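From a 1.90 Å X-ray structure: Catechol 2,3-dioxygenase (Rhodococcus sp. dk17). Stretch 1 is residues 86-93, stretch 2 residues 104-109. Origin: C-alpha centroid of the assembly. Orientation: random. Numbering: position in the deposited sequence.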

ATOM      1  N   GLY C  86      41.190  27.471   0.274  1.00 27.55           N
ATOM      2  CA  GLY C  86      42.647  27.391   0.368  1.00 27.32           C
ATOM      3  C   GLY C  86      43.121  26.043   0.882  1.00 26.89           C
ATOM      4  O   GLY C  86      44.116  25.955   1.607  1.00 27.14           O
ATOM      5  N   ILE C  87      42.401  24.987   0.516  1.00 25.75           N
ATOM      6  CA  ILE C  87      42.785  23.634   0.907  1.00 25.09           C
ATOM      7  C   ILE C  87      43.507  22.985  -0.266  1.00 24.77           C
ATOM      8  O   ILE C  87      42.947  22.894  -1.359  1.00 24.80           O
ATOM      9  CB  ILE C  87      41.577  22.777   1.347  1.00 24.55           C
ATOM     10  CG1 ILE C  87      40.961  23.347   2.634  1.00 24.75           C
ATOM     11  CG2 ILE C  87      41.992  21.308   1.556  1.00 24.67           C
ATOM     12  CD1 ILE C  87      39.568  22.849   2.922  1.00 23.04           C
ATOM     13  N   PRO C  88      44.759  22.551  -0.045  1.00 24.67           N
ATOM     14  CA  PRO C  88      45.555  21.955  -1.112  1.00 24.46           C
ATOM     15  C   PRO C  88      45.003  20.582  -1.473  1.00 23.60           C
ATOM     16  O   PRO C  88      44.600  19.827  -0.586  1.00 23.36           O
ATOM     17  CB  PRO C  88      46.947  21.814  -0.481  1.00 24.91           C
ATOM     18  CG  PRO C  88      46.910  22.609   0.790  1.00 25.12           C
ATOM     19  CD  PRO C  88      45.488  22.568   1.234  1.00 24.79           C
ATOM     20  N   PHE C  89      44.959  20.276  -2.766  1.00 23.17           N
ATOM     21  CA  PHE C  89      44.512  18.962  -3.220  1.00 22.80           C
ATOM     22  C   PHE C  89      45.195  18.556  -4.513  1.00 22.71           C
ATOM     23  O   PHE C  89      45.733  19.393  -5.237  1.00 23.04           O
ATOM     24  CB  PHE C  89      42.982  18.898  -3.369  1.00 22.51           C
ATOM     25  CG  PHE C  89      42.423  19.838  -4.405  1.00 22.27           C
ATOM     26  CD1 PHE C  89      41.999  21.111  -4.043  1.00 22.37           C
ATOM     27  CD2 PHE C  89      42.282  19.432  -5.734  1.00 21.70           C
ATOM     28  CE1 PHE C  89      41.469  21.985  -4.991  1.00 23.27           C
ATOM     29  CE2 PHE C  89      41.753  20.298  -6.695  1.00 22.61           C
ATOM     30  CZ  PHE C  89      41.352  21.580  -6.326  1.00 23.07           C
ATOM     31  N   GLU C  90      45.142  17.260  -4.787  1.00 22.45           N
ATOM     32  CA  GLU C  90      45.743  16.656  -5.955  1.00 22.87           C
ATOM     33  C   GLU C  90      44.637  16.147  -6.872  1.00 22.42           C
ATOM     34  O   GLU C  90      43.745  15.421  -6.430  1.00 22.14           O
ATOM     35  CB  GLU C  90      46.660  15.516  -5.491  1.00 22.88           C
ATOM     36  CG  GLU C  90      47.309  14.692  -6.581  1.00 24.80           C
ATOM     37  CD  GLU C  90      48.347  13.721  -6.035  1.00 25.65           C
ATOM     38  OE1 GLU C  90      49.183  14.124  -5.200  1.00 27.60           O
ATOM     39  OE2 GLU C  90      48.340  12.551  -6.448  1.00 25.95           O
ATOM     40  N   VAL C  91      44.672  16.560  -8.136  1.00 22.17           N
ATOM     41  CA  VAL C  91      43.746  16.024  -9.130  1.00 21.77           C
ATOM     42  C   VAL C  91      44.409  14.794  -9.736  1.00 21.38           C
ATOM     43  O   VAL C  91      45.425  14.910 -10.420  1.00 21.44           O
ATOM     44  CB  VAL C  91      43.411  17.039 -10.253  1.00 21.86           C
ATOM     45  CG1 VAL C  91      42.457  16.410 -11.291  1.00 23.01           C
ATOM     46  CG2 VAL C  91      42.815  18.305  -9.689  1.00 22.54           C
ATOM     47  N   ALA C  92      43.829  13.625  -9.480  1.00 20.68           N
ATOM     48  CA  ALA C  92      44.415  12.370  -9.918  1.00 20.20           C
ATOM     49  C   ALA C  92      44.321  12.206 -11.428  1.00 19.86           C
ATOM     50  O   ALA C  92      43.359  12.654 -12.056  1.00 19.60           O
ATOM     51  CB  ALA C  92      43.750  11.203  -9.223  1.00 19.86           C
ATOM     52  N   SER C  93      45.333  11.565 -12.000  1.00 19.05           N
ATOM     53  CA  SER C  93      45.316  11.199 -13.410  1.00 18.82           C
ATOM     54  C   SER C  93      44.449   9.959 -13.631  1.00 18.49           C
ATOM     55  O   SER C  93      43.995   9.319 -12.670  1.00 17.80           O
ATOM     56  CB  SER C  93      46.735  10.904 -13.890  1.00 19.22           C
ATOM     57  OG  SER C  93      47.234   9.736 -13.256  1.00 19.09           O
ATOM     58  N   GLY C 104      37.168   9.087 -11.605  1.00 17.69           N
ATOM     59  CA  GLY C 104      37.817  10.361 -11.313  1.00 17.98           C
ATOM     60  C   GLY C 104      38.052  10.482  -9.827  1.00 18.00           C
ATOM     61  O   GLY C 104      37.304   9.917  -9.023  1.00 17.50           O
ATOM     62  N   LEU C 105      39.080  11.242  -9.462  1.00 18.42           N
ATOM     63  CA  LEU C 105      39.607  11.223  -8.115  1.00 18.82           C
ATOM     64  C   LEU C 105      40.318  12.540  -7.768  1.00 19.15           C
ATOM     65  O   LEU C 105      40.942  13.186  -8.620  1.00 19.07           O
ATOM     66  CB  LEU C 105      40.567  10.019  -7.987  1.00 19.77           C
ATOM     67  CG  LEU C 105      41.418   9.689  -6.765  1.00 19.71           C
ATOM     68  CD1 LEU C 105      40.589   9.108  -5.656  1.00 21.32           C
ATOM     69  CD2 LEU C 105      42.480   8.684  -7.180  1.00 22.55           C
ATOM     70  N   VAL C 106      40.176  12.934  -6.509  1.00 19.05           N
ATOM     71  CA  VAL C 106      40.915  14.032  -5.928  1.00 19.26           C
ATOM     72  C   VAL C 106      41.533  13.528  -4.616  1.00 18.91           C
ATOM     73  O   VAL C 106      40.873  12.835  -3.838  1.00 19.26           O
ATOM     74  CB  VAL C 106      39.978  15.272  -5.765  1.00 19.69           C
ATOM     75  CG1 VAL C 106      40.056  15.892  -4.394  1.00 19.36           C
ATOM     76  CG2 VAL C 106      40.237  16.288  -6.869  1.00 19.77           C
ATOM     77  N   LYS C 107      42.809  13.834  -4.396  1.00 18.96           N
ATOM     78  CA  LYS C 107      43.497  13.413  -3.174  1.00 18.67           C
ATOM     79  C   LYS C 107      43.920  14.610  -2.324  1.00 18.59           C
ATOM     80  O   LYS C 107      44.471  15.591  -2.844  1.00 18.85           O
ATOM     81  CB  LYS C 107      44.729  12.547  -3.500  1.00 19.31           C
ATOM     82  CG  LYS C 107      44.431  11.228  -4.205  1.00 18.65           C
ATOM     83  CD  LYS C 107      45.724  10.512  -4.606  1.00 19.49           C
ATOM     84  CE  LYS C 107      45.465   9.081  -5.048  1.00 18.90           C
ATOM     85  NZ  LYS C 107      46.649   8.476  -5.718  1.00 20.48           N
ATOM     86  N   LEU C 108      43.669  14.512  -1.022  1.00 18.21           N
ATOM     87  CA  LEU C 108      44.053  15.546  -0.060  1.00 18.56           C
ATOM     88  C   LEU C 108      44.200  14.956   1.346  1.00 18.57           C
ATOM     89  O   LEU C 108      44.293  13.731   1.507  1.00 17.95           O
ATOM     90  CB  LEU C 108      43.031  16.698  -0.082  1.00 18.58           C
ATOM     91  CG  LEU C 108      41.571  16.412   0.288  1.00 18.43           C
ATOM     92  CD1 LEU C 108      40.895  17.684   0.799  1.00 19.70           C
ATOM     93  CD2 LEU C 108      40.771  15.793  -0.869  1.00 18.30           C
ATOM     94  N   HIS C 109      44.225  15.818   2.361  1.00 18.86           N
ATOM     95  CA  HIS C 109      44.240  15.372   3.753  1.00 19.03           C
ATOM     96  C   HIS C 109      43.242  16.151   4.590  1.00 18.91           C
ATOM     97  O   HIS C 109      43.037  17.342   4.372  1.00 19.38           O
ATOM     98  CB  HIS C 109      45.634  15.525   4.361  1.00 19.74           C
ATOM     99  CG  HIS C 109      46.650  14.609   3.767  1.00 20.59           C
ATOM    100  ND1 HIS C 109      47.243  14.851   2.548  1.00 21.71           N
ATOM    101  CD2 HIS C 109      47.167  13.441   4.213  1.00 21.89           C
ATOM    102  CE1 HIS C 109      48.088  13.874   2.271  1.00 22.24           C
ATOM    103  NE2 HIS C 109      48.060  13.007   3.266  1.00 22.78           N
TER
HETATM  104  O   HOH W   1      45.023  18.831   1.806  1.00 16.67           O
HETATM  105  O   HOH W   2      40.823  11.984 -11.689  1.00 16.82           O

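The apolar part of this contact is a chain of small hydrocarbon touches. Phe89 directs its CA-to-CB bond toward the second stretch; with chi1 in p, its ring meets Val106 obliquely, CD2 lying 3.9 Å from Val106 CG2, while Phe89 CB rests 4.0 Å from Leu108 CB. Val106 also meets Val91, its antiparallel, non-hydrogen-bonded partner, on the same face of the sheet, with 4.3 Å between Val91 CG2 and Val106 CG2. Branched at CB, valine is well suited to an extended strand and offers methyl groups close to the backbone. Leucine carries its methyls one carbon farther out, and Leu108 CD1 comes within 3.9 Å of Ile87 CG2, a methyl borne directly on the branched CB. At the other end Ala92, with only a methyl group, fits closely against Leu105, its CB 3.5 Å from Leu105 CD2.

The backbones hold these side chains in register. Glu90 and Lys107 form an antiparallel hydrogen-bonded pair: Glu90 N donates to Lys107 O at 2.6 Å, and Lys107 N returns a bond to Glu90 O at 2.7 Å. Both are short and nearly straight. Two residues along, Ala92 N donates to Leu105 O at 3.0 Å. CA-H...O contacts supplement this ladder, the closer running from Val106 CA to Glu90 O at 3.2 Å.

Beyond the ladder, water takes over. Water 1 donates to Pro88 O (2.6 Å) and accepts from His109 N (3.2 Å), bridging the two backbones. Water 2 accepts from Leu105 N (2.9 Å) and lies 2.6 Å from Ala92 O.

At the polar edge, Glu90 and Lys107 project from the face opposite Val91 and Val106. The Glu90 carboxylate lies beside the lysine's aliphatic stem, with Glu90 OE2 3.8 Å from Lys107 CD, yet Glu90 OE2 and Lys107 NZ remain 4.5 Å apart: complementary charges, but no salt bridge.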